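Local coordinates for beta sliding clamp (Borrelia burgdorferi, PDB 6DJ8), which probably forms a ring-shaped head-to-tail homodimer around DNA that tethers DNA polymerases and other proteins to the template and makes synthesis processive, at residues Ile22-Ile33 against Ile56-Ser67; Val343-Ala354 against His385-Gly393. All coordinates share one frame; numbering follows the deposited sequence. Where two conformers were deposited one is given.

Contact 1. Residues Ile22-Ile33 against Ile56-Ser67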
loop_
_atom_site.group_PDB
_atom_site.type_symbol
_atom_site.label_atom_id
_atom_site.label_comp_id
_atom_site.label_asym_id
_atom_site.label_seq_id
_atom_site.Cartn_x
_atom_site.Cartn_y
_atom_site.Cartn_z
ATOM N N ILE A 22 17.768 -16.701 -7.402
ATOM C CA ILE A 22 16.576 -17.516 -7.594
ATOM C C ILE A 22 15.352 -16.803 -7.028
ATOM O O ILE A 22 14.235 -16.989 -7.526
ATOM C CB ILE A 22 16.751 -18.928 -7.010
ATOM C CG1 ILE A 22 15.632 -19.829 -7.559
ATOM C CG2 ILE A 22 16.803 -18.869 -5.467
ATOM C CD1 ILE A 22 15.651 -21.253 -7.082
ATOM N N MET A 23 15.534 -15.952 -6.008
ATOM C CA MET A 23 14.407 -15.158 -5.521
ATOM C C MET A 23 13.859 -14.257 -6.630
ATOM O O MET A 23 12.643 -14.203 -6.870
ATOM C CB MET A 23 14.826 -14.310 -4.300
ATOM C CG MET A 23 13.676 -13.532 -3.704
ATOM S SD MET A 23 14.179 -12.545 -2.271
ATOM C CE MET A 23 15.269 -13.737 -1.429
ATOM N N ASN A 24 14.746 -13.547 -7.324
ATOM C CA ASN A 24 14.290 -12.654 -8.392
ATOM C C ASN A 24 13.598 -13.428 -9.508
ATOM O O ASN A 24 12.548 -13.004 -10.009
ATOM C CB ASN A 24 15.472 -11.861 -8.953
ATOM C CG ASN A 24 15.995 -10.827 -7.972
ATOM O OD1 ASN A 24 15.278 -10.394 -7.064
ATOM N ND2 ASN A 24 17.250 -10.427 -8.149
ATOM N N GLU A 25 14.162 -14.573 -9.904
ATOM C CA GLU A 25 13.590 -15.316 -11.026
ATOM C C GLU A 25 12.253 -15.934 -10.653
ATOM O O GLU A 25 11.352 -16.013 -11.491
ATOM C CB GLU A 25 14.556 -16.397 -11.508
ATOM C CG GLU A 25 15.910 -15.886 -11.978
ATOM C CD GLU A 25 15.844 -14.930 -13.188
ATOM O OE1 GLU A 25 14.749 -14.665 -13.734
ATOM O OE2 GLU A 25 16.920 -14.453 -13.595
ATOM N N ILE A 26 12.098 -16.383 -9.398
ATOM C CA ILE A 26 10.796 -16.894 -8.988
ATOM C C ILE A 26 9.767 -15.768 -8.990
ATOM O O ILE A 26 8.614 -15.953 -9.397
ATOM C CB ILE A 26 10.874 -17.553 -7.592
ATOM C CG1 ILE A 26 11.653 -18.859 -7.616
ATOM C CG2 ILE A 26 9.485 -17.834 -7.088
ATOM C CD1 ILE A 26 12.089 -19.252 -6.177
ATOM N N GLU A 27 10.149 -14.604 -8.470
ATOM C CA GLU A 27 9.242 -13.460 -8.464
ATOM C C GLU A 27 8.777 -13.135 -9.876
ATOM O O GLU A 27 7.582 -12.918 -10.110
ATOM C CB GLU A 27 9.936 -12.254 -7.814
ATOM C CG GLU A 27 9.042 -11.061 -7.518
ATOM C CD GLU A 27 8.902 -10.139 -8.717
ATOM O OE1 GLU A 27 9.798 -10.152 -9.590
ATOM O OE2 GLU A 27 7.889 -9.412 -8.792
ATOM N N LYS A 28 9.703 -13.154 -10.838
ATOM C CA LYS A 28 9.344 -12.898 -12.230
ATOM C C LYS A 28 8.427 -13.984 -12.762
ATOM O O LYS A 28 7.349 -13.689 -13.289
ATOM C CB LYS A 28 10.615 -12.808 -13.084
ATOM C CG LYS A 28 11.409 -11.522 -12.846
ATOM C CD LYS A 28 12.776 -11.611 -13.483
ATOM C CE LYS A 28 13.606 -10.372 -13.164
ATOM N NZ LYS A 28 14.868 -10.316 -13.960
ATOM N N ALA A 29 8.818 -15.257 -12.590
ATOM C CA ALA A 29 8.064 -16.358 -13.194
ATOM C C ALA A 29 6.639 -16.404 -12.665
ATOM O O ALA A 29 5.694 -16.666 -13.418
ATOM C CB ALA A 29 8.770 -17.698 -12.936
ATOM N N LYS A 30 6.456 -16.147 -11.373
ATOM C CA LYS A 30 5.117 -16.279 -10.824
ATOM C C LYS A 30 4.247 -15.083 -11.158
ATOM O O LYS A 30 3.063 -15.084 -10.824
ATOM C CB LYS A 30 5.182 -16.498 -9.303
ATOM C CG LYS A 30 5.268 -15.248 -8.474
ATOM C CD LYS A 30 5.581 -15.596 -7.010
ATOM C CE LYS A 30 4.705 -14.807 -6.042
ATOM N NZ LYS A 30 4.786 -13.340 -6.246
ATOM N N GLY A 31 4.796 -14.092 -11.862
ATOM C CA GLY A 31 4.003 -12.937 -12.228
ATOM C C GLY A 31 2.769 -13.278 -13.036
ATOM O O GLY A 31 1.746 -12.606 -12.910
ATOM N N ILE A 32 2.815 -14.358 -13.821
ATOM C CA ILE A 32 1.668 -14.721 -14.655
ATOM C C ILE A 32 0.800 -15.792 -14.003
ATOM O O ILE A 32 -0.169 -16.247 -14.614
ATOM C CB ILE A 32 2.114 -15.176 -16.052
ATOM C CG1 ILE A 32 3.120 -16.326 -15.939
ATOM C CG2 ILE A 32 2.703 -13.987 -16.819
ATOM C CD1 ILE A 32 3.400 -17.008 -17.272
ATOM N N ILE A 33 1.100 -16.175 -12.765
ATOM C CA ILE A 33 0.399 -17.252 -12.076
ATOM C C ILE A 33 -0.627 -16.653 -11.126
ATOM O O ILE A 33 -0.267 -16.010 -10.132
ATOM C CB ILE A 33 1.380 -18.158 -11.319
ATOM C CG1 ILE A 33 2.375 -18.807 -12.278
ATOM C CG2 ILE A 33 0.639 -19.202 -10.512
ATOM C CD1 ILE A 33 3.245 -19.863 -11.618
ATOM N N ILE A 56 13.377 -22.723 -14.916
ATOM C CA ILE A 56 12.139 -22.393 -14.219
ATOM C C ILE A 56 11.073 -22.122 -15.269
ATOM O O ILE A 56 11.279 -21.300 -16.172
ATOM C CB ILE A 56 12.331 -21.183 -13.288
ATOM C CG1 ILE A 56 13.323 -21.529 -12.173
ATOM C CG2 ILE A 56 10.998 -20.724 -12.689
ATOM C CD1 ILE A 56 13.866 -20.317 -11.485
ATOM N N LYS A 57 9.952 -22.835 -15.176
ATOM C CA LYS A 57 8.845 -22.652 -16.110
ATOM C C LYS A 57 7.581 -22.278 -15.351
ATOM O O LYS A 57 7.332 -22.770 -14.241
ATOM C CB LYS A 57 8.585 -23.911 -16.946
ATOM C CG LYS A 57 9.688 -24.246 -17.944
ATOM C CD LYS A 57 9.334 -25.523 -18.729
ATOM C CE LYS A 57 10.540 -26.124 -19.425
ATOM N NZ LYS A 57 10.206 -27.401 -20.176
ATOM N N SER A 58 6.796 -21.390 -15.949
ATOM C CA SER A 58 5.479 -21.056 -15.430
ATOM C C SER A 58 4.554 -20.836 -16.612
ATOM O O SER A 58 5.000 -20.585 -17.731
ATOM C CB SER A 58 5.505 -19.814 -14.530
ATOM O OG SER A 58 5.896 -18.674 -15.266
ATOM N N THR A 59 3.256 -20.978 -16.373
ATOM C CA THR A 59 2.300 -20.699 -17.434
ATOM C C THR A 59 0.977 -20.299 -16.810
ATOM O O THR A 59 0.681 -20.663 -15.671
ATOM C CB THR A 59 2.082 -21.899 -18.358
ATOM O OG1 THR A 59 1.140 -21.552 -19.390
ATOM C CG2 THR A 59 1.545 -23.104 -17.550
ATOM N N ASP A 60 0.199 -19.506 -17.550
ATOM C CA ASP A 60 -1.209 -19.313 -17.227
ATOM C C ASP A 60 -2.098 -20.087 -18.195
ATOM O O ASP A 60 -3.307 -19.847 -18.264
ATOM C CB ASP A 60 -1.556 -17.821 -17.187
ATOM C CG ASP A 60 -1.487 -17.139 -18.558
ATOM O OD1 ASP A 60 -1.287 -17.811 -19.601
ATOM O OD2 ASP A 60 -1.614 -15.895 -18.574
ATOM N N ARG A 61 -1.502 -21.032 -18.926
ATOM C CA ARG A 61 -2.077 -21.910 -19.940
ATOM C C ARG A 61 -2.233 -21.166 -21.273
ATOM O O ARG A 61 -2.682 -21.760 -22.251
ATOM C CB ARG A 61 -3.401 -22.544 -19.479
ATOM C CG ARG A 61 -3.284 -23.144 -18.038
ATOM C CD ARG A 61 -4.495 -23.945 -17.615
ATOM N NE ARG A 61 -4.595 -25.193 -18.360
ATOM C CZ ARG A 61 -5.568 -26.085 -18.206
ATOM N NH1 ARG A 61 -5.571 -27.195 -18.935
ATOM N NH2 ARG A 61 -6.526 -25.875 -17.308
ATOM N N ASN A 62 -1.844 -19.894 -21.344
ATOM C CA ASN A 62 -1.743 -19.176 -22.616
ATOM C C ASN A 62 -0.338 -18.636 -22.824
ATOM O O ASN A 62 0.285 -18.924 -23.850
ATOM C CB ASN A 62 -2.771 -18.042 -22.669
ATOM C CG ASN A 62 -2.911 -17.446 -24.053
ATOM O OD1 ASN A 62 -1.922 -17.118 -24.706
ATOM N ND2 ASN A 62 -4.149 -17.322 -24.514
ATOM N N ILE A 63 0.180 -17.869 -21.876
ATOM C CA ILE A 63 1.571 -17.449 -21.857
ATOM C C ILE A 63 2.391 -18.588 -21.265
ATOM O O ILE A 63 2.008 -19.176 -20.242
ATOM C CB ILE A 63 1.736 -16.170 -21.019
ATOM C CG1 ILE A 63 1.009 -14.999 -21.690
ATOM C CG2 ILE A 63 3.211 -15.871 -20.803
ATOM C CD1 ILE A 63 0.831 -13.782 -20.816
ATOM N N PHE A 64 3.505 -18.918 -21.914
ATOM C CA PHE A 64 4.436 -19.940 -21.449
ATOM C C PHE A 64 5.778 -19.262 -21.243
ATOM O O PHE A 64 6.295 -18.612 -22.159
ATOM C CB PHE A 64 4.523 -21.108 -22.440
ATOM C CG PHE A 64 3.303 -21.955 -22.445
ATOM C CD1 PHE A 64 2.204 -21.612 -23.196
ATOM C CD2 PHE A 64 3.227 -23.072 -21.619
ATOM C CE1 PHE A 64 1.064 -22.394 -23.166
ATOM C CE2 PHE A 64 2.095 -23.853 -21.580
ATOM C CZ PHE A 64 1.012 -23.515 -22.362
ATOM N N PHE A 65 6.315 -19.377 -20.038
ATOM C CA PHE A 65 7.496 -18.632 -19.637
ATOM C C PHE A 65 8.587 -19.607 -19.238
ATOM O O PHE A 65 8.316 -20.621 -18.589
ATOM C CB PHE A 65 7.175 -17.692 -18.460
ATOM C CG PHE A 65 8.392 -17.077 -17.812
ATOM C CD1 PHE A 65 8.915 -15.887 -18.289
ATOM C CD2 PHE A 65 8.994 -17.675 -16.704
ATOM C CE1 PHE A 65 10.024 -15.298 -17.705
ATOM C CE2 PHE A 65 10.113 -17.101 -16.107
ATOM C CZ PHE A 65 10.626 -15.915 -16.589
ATOM N N GLU A 66 9.822 -19.285 -19.604
ATOM C CA GLU A 66 10.943 -20.125 -19.212
ATOM C C GLU A 66 12.166 -19.250 -18.968
ATOM O O GLU A 66 12.477 -18.370 -19.778
ATOM C CB GLU A 66 11.202 -21.174 -20.302
ATOM C CG GLU A 66 12.610 -21.670 -20.368
ATOM C CD GLU A 66 12.763 -22.865 -21.282
ATOM O OE1 GLU A 66 13.922 -23.223 -21.571
ATOM O OE2 GLU A 66 11.733 -23.421 -21.723
ATOM N N SER A 67 12.843 -19.479 -17.845
ATOM C CA SER A 67 14.078 -18.786 -17.501
ATOM C C SER A 67 15.114 -19.808 -17.053
ATOM O O SER A 67 14.782 -20.911 -16.610
ATOM C CB SER A 67 13.879 -17.751 -16.390
ATOM O OG SER A 67 13.608 -18.378 -15.147
HETATM O O HOH W 1 12.636 -16.015 -14.186
#
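Ser58 OG donates to Ala29 O at 2.7 Å. The hydroxyl approaches 36° out of the carbonyl plane, and it can do so because chi1 of 64° sets OG between the backbone N and the carbonyl carbon. A water makes the second polar link. It accepts from Ser67 OG at 2.7 Å and donates to both Glu25 O and Glu25 OE1. Glu25 OE1 also bonds Tyr254 OH, and OE2 takes Asn253 ND2, so the buried carboxylate has three partners: the water, Tyr254 and Asn253.

The apolar contacts centre on two residues. Ala29 CB lies 3.5 Å from Phe65 CE2 and 3.8 Å from Ile56 CG2. Ile32 CD1 lies 3.7 Å from Ile63 CG2, the two side chains crossing obliquely, and the same methyl reaches Phe65 CB at 4.0 Å. Ile33 CD1 rests on Ser58 CB at 3.7 Å.

Helix 19-29 thus packs on the hairpin of strands 53-59 and 64-70, nearly parallel to the former (19° between the short segments). Helix 83-92 adjoins it at Met23 and Ile26. Helix 223-231 meets Ile32 and Phe65, and strand 254-259 continues the sheet beyond strand 64-70.

Contact 2. Residues Val343-Ala354 against His385-Gly393; sequences VMAINISYFVEA and HLIMPMSLG
Ile346 and Ile387 meet in the tight part of this contact. Their side chains cross at about a right angle, with Ile346 CD1 3.6 Å from Ile387 CG2. Ile387 CG1 stands anti to its own carbonyl carbon (chi1 -57°), and its CD1 methyl reaches Phe351 CA at 4.0 Å. One turn further on, Ala354 CB sits 3.4 Å from His385 CD2. His385 NE2 shares a water with Tyr350 O, while ND1 bonds Ser204 OG.

Asn347 starts the helix as its N-cap. Its OD1 accepts from Tyr350 N at 3.0 Å and more weakly from Ser349 N, and its ND2 lies over the centre of the Tyr350 ring. A second water joins Asn347 N to Met388 O. Beside it, Met390 N donates to Ala345 O at 2.7 Å, and the extended Met390 chain (chi2 174°) brings SD to 3.6 Å from Asn347 N.

The other end is looser. Leu392 CD2 touches Val343 CG1 at 3.6 Å, but Val343 is exposed, and Ser391 and Gly393 are poorly ordered.

The bound peptide packs on Met388 and Met390, and Ser391 makes backbone hydrogen bonds to it. The C-terminal tail forms one side of the peptide-binding pocket between the central and C-terminal domains, where polymerases and other partners dock in relatives.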
loop_
_atom_site.group_PDB
_atom_site.type_symbol
_atom_site.label_atom_id
_atom_site.label_comp_id
_atom_site.label_asym_id
_atom_site.label_seq_id
_atom_site.Cartn_x
_atom_site.Cartn_y
_atom_site.Cartn_z
ATOM N N VAL A 343 -15.124 23.996 -26.244
ATOM C CA VAL A 343 -15.420 23.354 -24.973
ATOM C C VAL A 343 -15.693 21.887 -25.257
ATOM O O VAL A 343 -16.433 21.559 -26.190
ATOM C CB VAL A 343 -16.623 24.003 -24.269
ATOM C CG1 VAL A 343 -16.831 23.359 -22.904
ATOM C CG2 VAL A 343 -16.433 25.513 -24.140
ATOM N N MET A 344 -15.066 21.018 -24.475
ATOM C CA MET A 344 -15.262 19.568 -24.685
ATOM C C MET A 344 -15.090 18.814 -23.371
ATOM O O MET A 344 -14.431 19.302 -22.488
ATOM C CB MET A 344 -14.220 19.036 -25.660
ATOM C CG MET A 344 -12.847 19.190 -25.116
ATOM S SD MET A 344 -11.632 18.377 -26.093
ATOM C CE MET A 344 -11.746 19.341 -27.590
ATOM N N ALA A 345 -15.717 17.657 -23.296
ATOM C CA ALA A 345 -15.586 16.777 -22.154
ATOM C C ALA A 345 -14.695 15.606 -22.536
ATOM O O ALA A 345 -14.754 15.110 -23.672
ATOM C CB ALA A 345 -16.956 16.274 -21.684
ATOM N N ILE A 346 -13.880 15.160 -21.581
ATOM C CA ILE A 346 -12.932 14.075 -21.801
ATOM C C ILE A 346 -12.829 13.259 -20.524
ATOM O O ILE A 346 -13.026 13.775 -19.421
ATOM C CB ILE A 346 -11.544 14.595 -22.217
ATOM C CG1 ILE A 346 -10.675 13.450 -22.726
ATOM C CG2 ILE A 346 -10.858 15.293 -21.066
ATOM C CD1 ILE A 346 -9.351 13.905 -23.291
ATOM N N ASN A 347 -12.564 11.967 -20.688
ATOM C CA ASN A 347 -12.314 11.065 -19.562
ATOM C C ASN A 347 -10.970 11.406 -18.937
ATOM O O ASN A 347 -9.916 11.194 -19.551
ATOM C CB ASN A 347 -12.339 9.627 -20.073
ATOM C CG ASN A 347 -12.144 8.600 -18.965
ATOM O OD1 ASN A 347 -11.232 8.712 -18.155
ATOM N ND2 ASN A 347 -12.989 7.577 -18.959
ATOM N N ILE A 348 -10.995 11.917 -17.706
ATOM C CA ILE A 348 -9.751 12.360 -17.079
ATOM C C ILE A 348 -8.796 11.199 -16.851
ATOM O O ILE A 348 -7.572 11.384 -16.886
ATOM C CB ILE A 348 -10.025 13.103 -15.751
ATOM C CG1 ILE A 348 -8.746 13.805 -15.287
ATOM C CG2 ILE A 348 -10.493 12.132 -14.677
ATOM C CD1 ILE A 348 -8.958 14.805 -14.120
ATOM N N SER A 349 -9.307 9.987 -16.620
ATOM C CA SER A 349 -8.373 8.876 -16.434
ATOM C C SER A 349 -7.616 8.590 -17.732
ATOM O O SER A 349 -6.395 8.392 -17.717
ATOM C CB SER A 349 -9.115 7.631 -15.945
ATOM O OG SER A 349 -9.611 7.822 -14.632
ATOM N N TYR A 350 -8.319 8.609 -18.866
ATOM C CA TYR A 350 -7.647 8.431 -20.159
ATOM C C TYR A 350 -6.603 9.512 -20.377
ATOM O O TYR A 350 -5.471 9.233 -20.792
ATOM C CB TYR A 350 -8.669 8.459 -21.289
ATOM C CG TYR A 350 -9.653 7.309 -21.332
ATOM C CD1 TYR A 350 -9.434 6.140 -20.610
ATOM C CD2 TYR A 350 -10.804 7.393 -22.124
ATOM C CE1 TYR A 350 -10.341 5.093 -20.654
ATOM C CE2 TYR A 350 -11.711 6.357 -22.182
ATOM C CZ TYR A 350 -11.470 5.204 -21.445
ATOM O OH TYR A 350 -12.367 4.168 -21.498
ATOM N N PHE A 351 -6.980 10.763 -20.113
ATOM C CA PHE A 351 -6.083 11.896 -20.311
ATOM C C PHE A 351 -4.827 11.724 -19.469
ATOM O O PHE A 351 -3.700 11.775 -19.978
ATOM C CB PHE A 351 -6.836 13.188 -19.937
ATOM C CG PHE A 351 -6.258 14.466 -20.508
ATOM C CD1 PHE A 351 -5.264 14.453 -21.481
ATOM C CD2 PHE A 351 -6.734 15.694 -20.063
ATOM C CE1 PHE A 351 -4.753 15.650 -21.996
ATOM C CE2 PHE A 351 -6.237 16.909 -20.588
ATOM C CZ PHE A 351 -5.242 16.887 -21.540
ATOM N N VAL A 352 -5.014 11.470 -18.171
ATOM C CA VAL A 352 -3.888 11.325 -17.249
ATOM C C VAL A 352 -3.040 10.119 -17.629
ATOM O O VAL A 352 -1.805 10.195 -17.650
ATOM C CB VAL A 352 -4.393 11.203 -15.793
ATOM C CG1 VAL A 352 -3.262 10.775 -14.862
ATOM C CG2 VAL A 352 -5.033 12.523 -15.318
ATOM N N GLU A 353 -3.687 8.975 -17.901
ATOM C CA GLU A 353 -2.919 7.794 -18.286
ATOM C C GLU A 353 -2.076 8.075 -19.514
ATOM O O GLU A 353 -0.918 7.658 -19.592
ATOM C CB GLU A 353 -3.837 6.610 -18.573
ATOM C CG GLU A 353 -3.736 5.496 -17.615
ATOM C CD GLU A 353 -4.266 4.200 -18.203
ATOM O OE1 GLU A 353 -3.612 3.142 -17.978
ATOM O OE2 GLU A 353 -5.323 4.255 -18.889
ATOM N N ALA A 354 -2.657 8.755 -20.506
ATOM C CA ALA A 354 -1.919 8.986 -21.739
ATOM C C ALA A 354 -0.738 9.918 -21.489
ATOM O O ALA A 354 0.404 9.600 -21.836
ATOM C CB ALA A 354 -2.857 9.543 -22.816
ATOM N N HIS A 385 -1.352 9.384 -29.878
ATOM C CA HIS A 385 -2.407 8.921 -28.987
ATOM C C HIS A 385 -3.677 9.726 -29.230
ATOM O O HIS A 385 -3.653 10.965 -29.253
ATOM C CB HIS A 385 -2.005 9.005 -27.515
ATOM C CG HIS A 385 -2.958 8.295 -26.609
ATOM N ND1 HIS A 385 -2.948 6.924 -26.434
ATOM C CD2 HIS A 385 -3.995 8.763 -25.870
ATOM C CE1 HIS A 385 -3.911 6.587 -25.592
ATOM N NE2 HIS A 385 -4.558 7.685 -25.231
ATOM N N LEU A 386 -4.777 9.010 -29.399
ATOM C CA LEU A 386 -6.077 9.581 -29.700
ATOM C C LEU A 386 -7.024 9.280 -28.556
ATOM O O LEU A 386 -7.004 8.175 -28.002
ATOM C CB LEU A 386 -6.637 9.013 -31.005
ATOM C CG LEU A 386 -5.743 9.121 -32.245
ATOM C CD1 LEU A 386 -6.391 8.412 -33.444
ATOM C CD2 LEU A 386 -5.439 10.590 -32.609
ATOM N N ILE A 387 -7.851 10.261 -28.210
ATOM C CA ILE A 387 -8.868 10.111 -27.182
ATOM C C ILE A 387 -10.168 10.674 -27.730
ATOM O O ILE A 387 -10.223 11.848 -28.122
ATOM C CB ILE A 387 -8.479 10.825 -25.874
ATOM C CG1 ILE A 387 -7.139 10.296 -25.356
ATOM C CG2 ILE A 387 -9.573 10.642 -24.834
ATOM C CD1 ILE A 387 -6.564 11.092 -24.187
ATOM N N MET A 388 -11.203 9.850 -27.758
ATOM C CA MET A 388 -12.506 10.340 -28.191
ATOM C C MET A 388 -13.110 11.191 -27.077
ATOM O O MET A 388 -13.062 10.798 -25.902
ATOM C CB MET A 388 -13.435 9.181 -28.563
ATOM C CG MET A 388 -14.687 9.604 -29.332
ATOM S SD MET A 388 -14.346 10.293 -30.972
ATOM C CE MET A 388 -16.000 10.619 -31.605
ATOM N N PRO A 389 -13.637 12.368 -27.386
ATOM C CA PRO A 389 -14.285 13.170 -26.350
ATOM C C PRO A 389 -15.562 12.505 -25.873
ATOM O O PRO A 389 -16.178 11.698 -26.570
ATOM C CB PRO A 389 -14.579 14.510 -27.041
ATOM C CG PRO A 389 -14.676 14.170 -28.498
ATOM C CD PRO A 389 -13.644 13.080 -28.678
ATOM N N MET A 390 -15.952 12.865 -24.656
ATOM C CA MET A 390 -17.249 12.493 -24.120
ATOM C C MET A 390 -18.295 13.528 -24.527
ATOM O O MET A 390 -17.970 14.687 -24.796
ATOM C CB MET A 390 -17.175 12.390 -22.592
ATOM C CG MET A 390 -16.266 11.271 -22.106
ATOM S SD MET A 390 -16.055 11.266 -20.312
ATOM C CE MET A 390 -17.751 11.066 -19.775
ATOM N N SER A 391 -19.557 13.111 -24.600
ATOM C CA SER A 391 -20.673 14.016 -24.976
ATOM C C SER A 391 -20.802 15.101 -23.923
ATOM O O SER A 391 -20.948 14.781 -22.764
ATOM C CB SER A 391 -21.946 13.290 -25.122
ATOM O OG SER A 391 -21.827 12.318 -26.127
ATOM N N LEU A 392 -20.839 16.343 -24.359
ATOM C CA LEU A 392 -20.773 17.445 -23.411
ATOM C C LEU A 392 -22.106 17.643 -22.693
ATOM O O LEU A 392 -22.147 17.710 -21.458
ATOM C CB LEU A 392 -20.315 18.724 -24.105
ATOM C CG LEU A 392 -19.958 19.882 -23.178
ATOM C CD1 LEU A 392 -19.160 19.404 -21.981
ATOM C CD2 LEU A 392 -19.167 20.902 -23.969
ATOM N N GLY A 393 -23.199 17.724 -23.444
ATOM C CA GLY A 393 -24.516 17.903 -22.855
ATOM C C GLY A 393 -24.941 19.356 -22.689
ATOM O O GLY A 393 -26.118 19.708 -22.814
ATOM O OXT GLY A 393 -24.113 20.230 -22.424
HETATM O O HOH W 2 -12.969 10.531 -23.231
HETATM O O HOH W 3 -5.890 7.272 -22.946
#

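Overall arrangement
Contact 1 lies in the N-terminal domain and contact 2 in the C-terminal domain, on opposite sides of the chain's centre. Their centres are 37 Å apart and their nearest atoms about 17 Å, so they do not touch. Both set a helix against a sheet that continues into the central domain: strand 64-70 pairs with strand 254-259, and strand 383-387 with strand 202-211. In this family such helices line the DNA channel and the sheets form the outer surface. Contact 1 lies where the N-terminal domain meets the central one, with helix 223-231 against it. The bound peptide touches contact 2, on residues 385-393 where the chain ends.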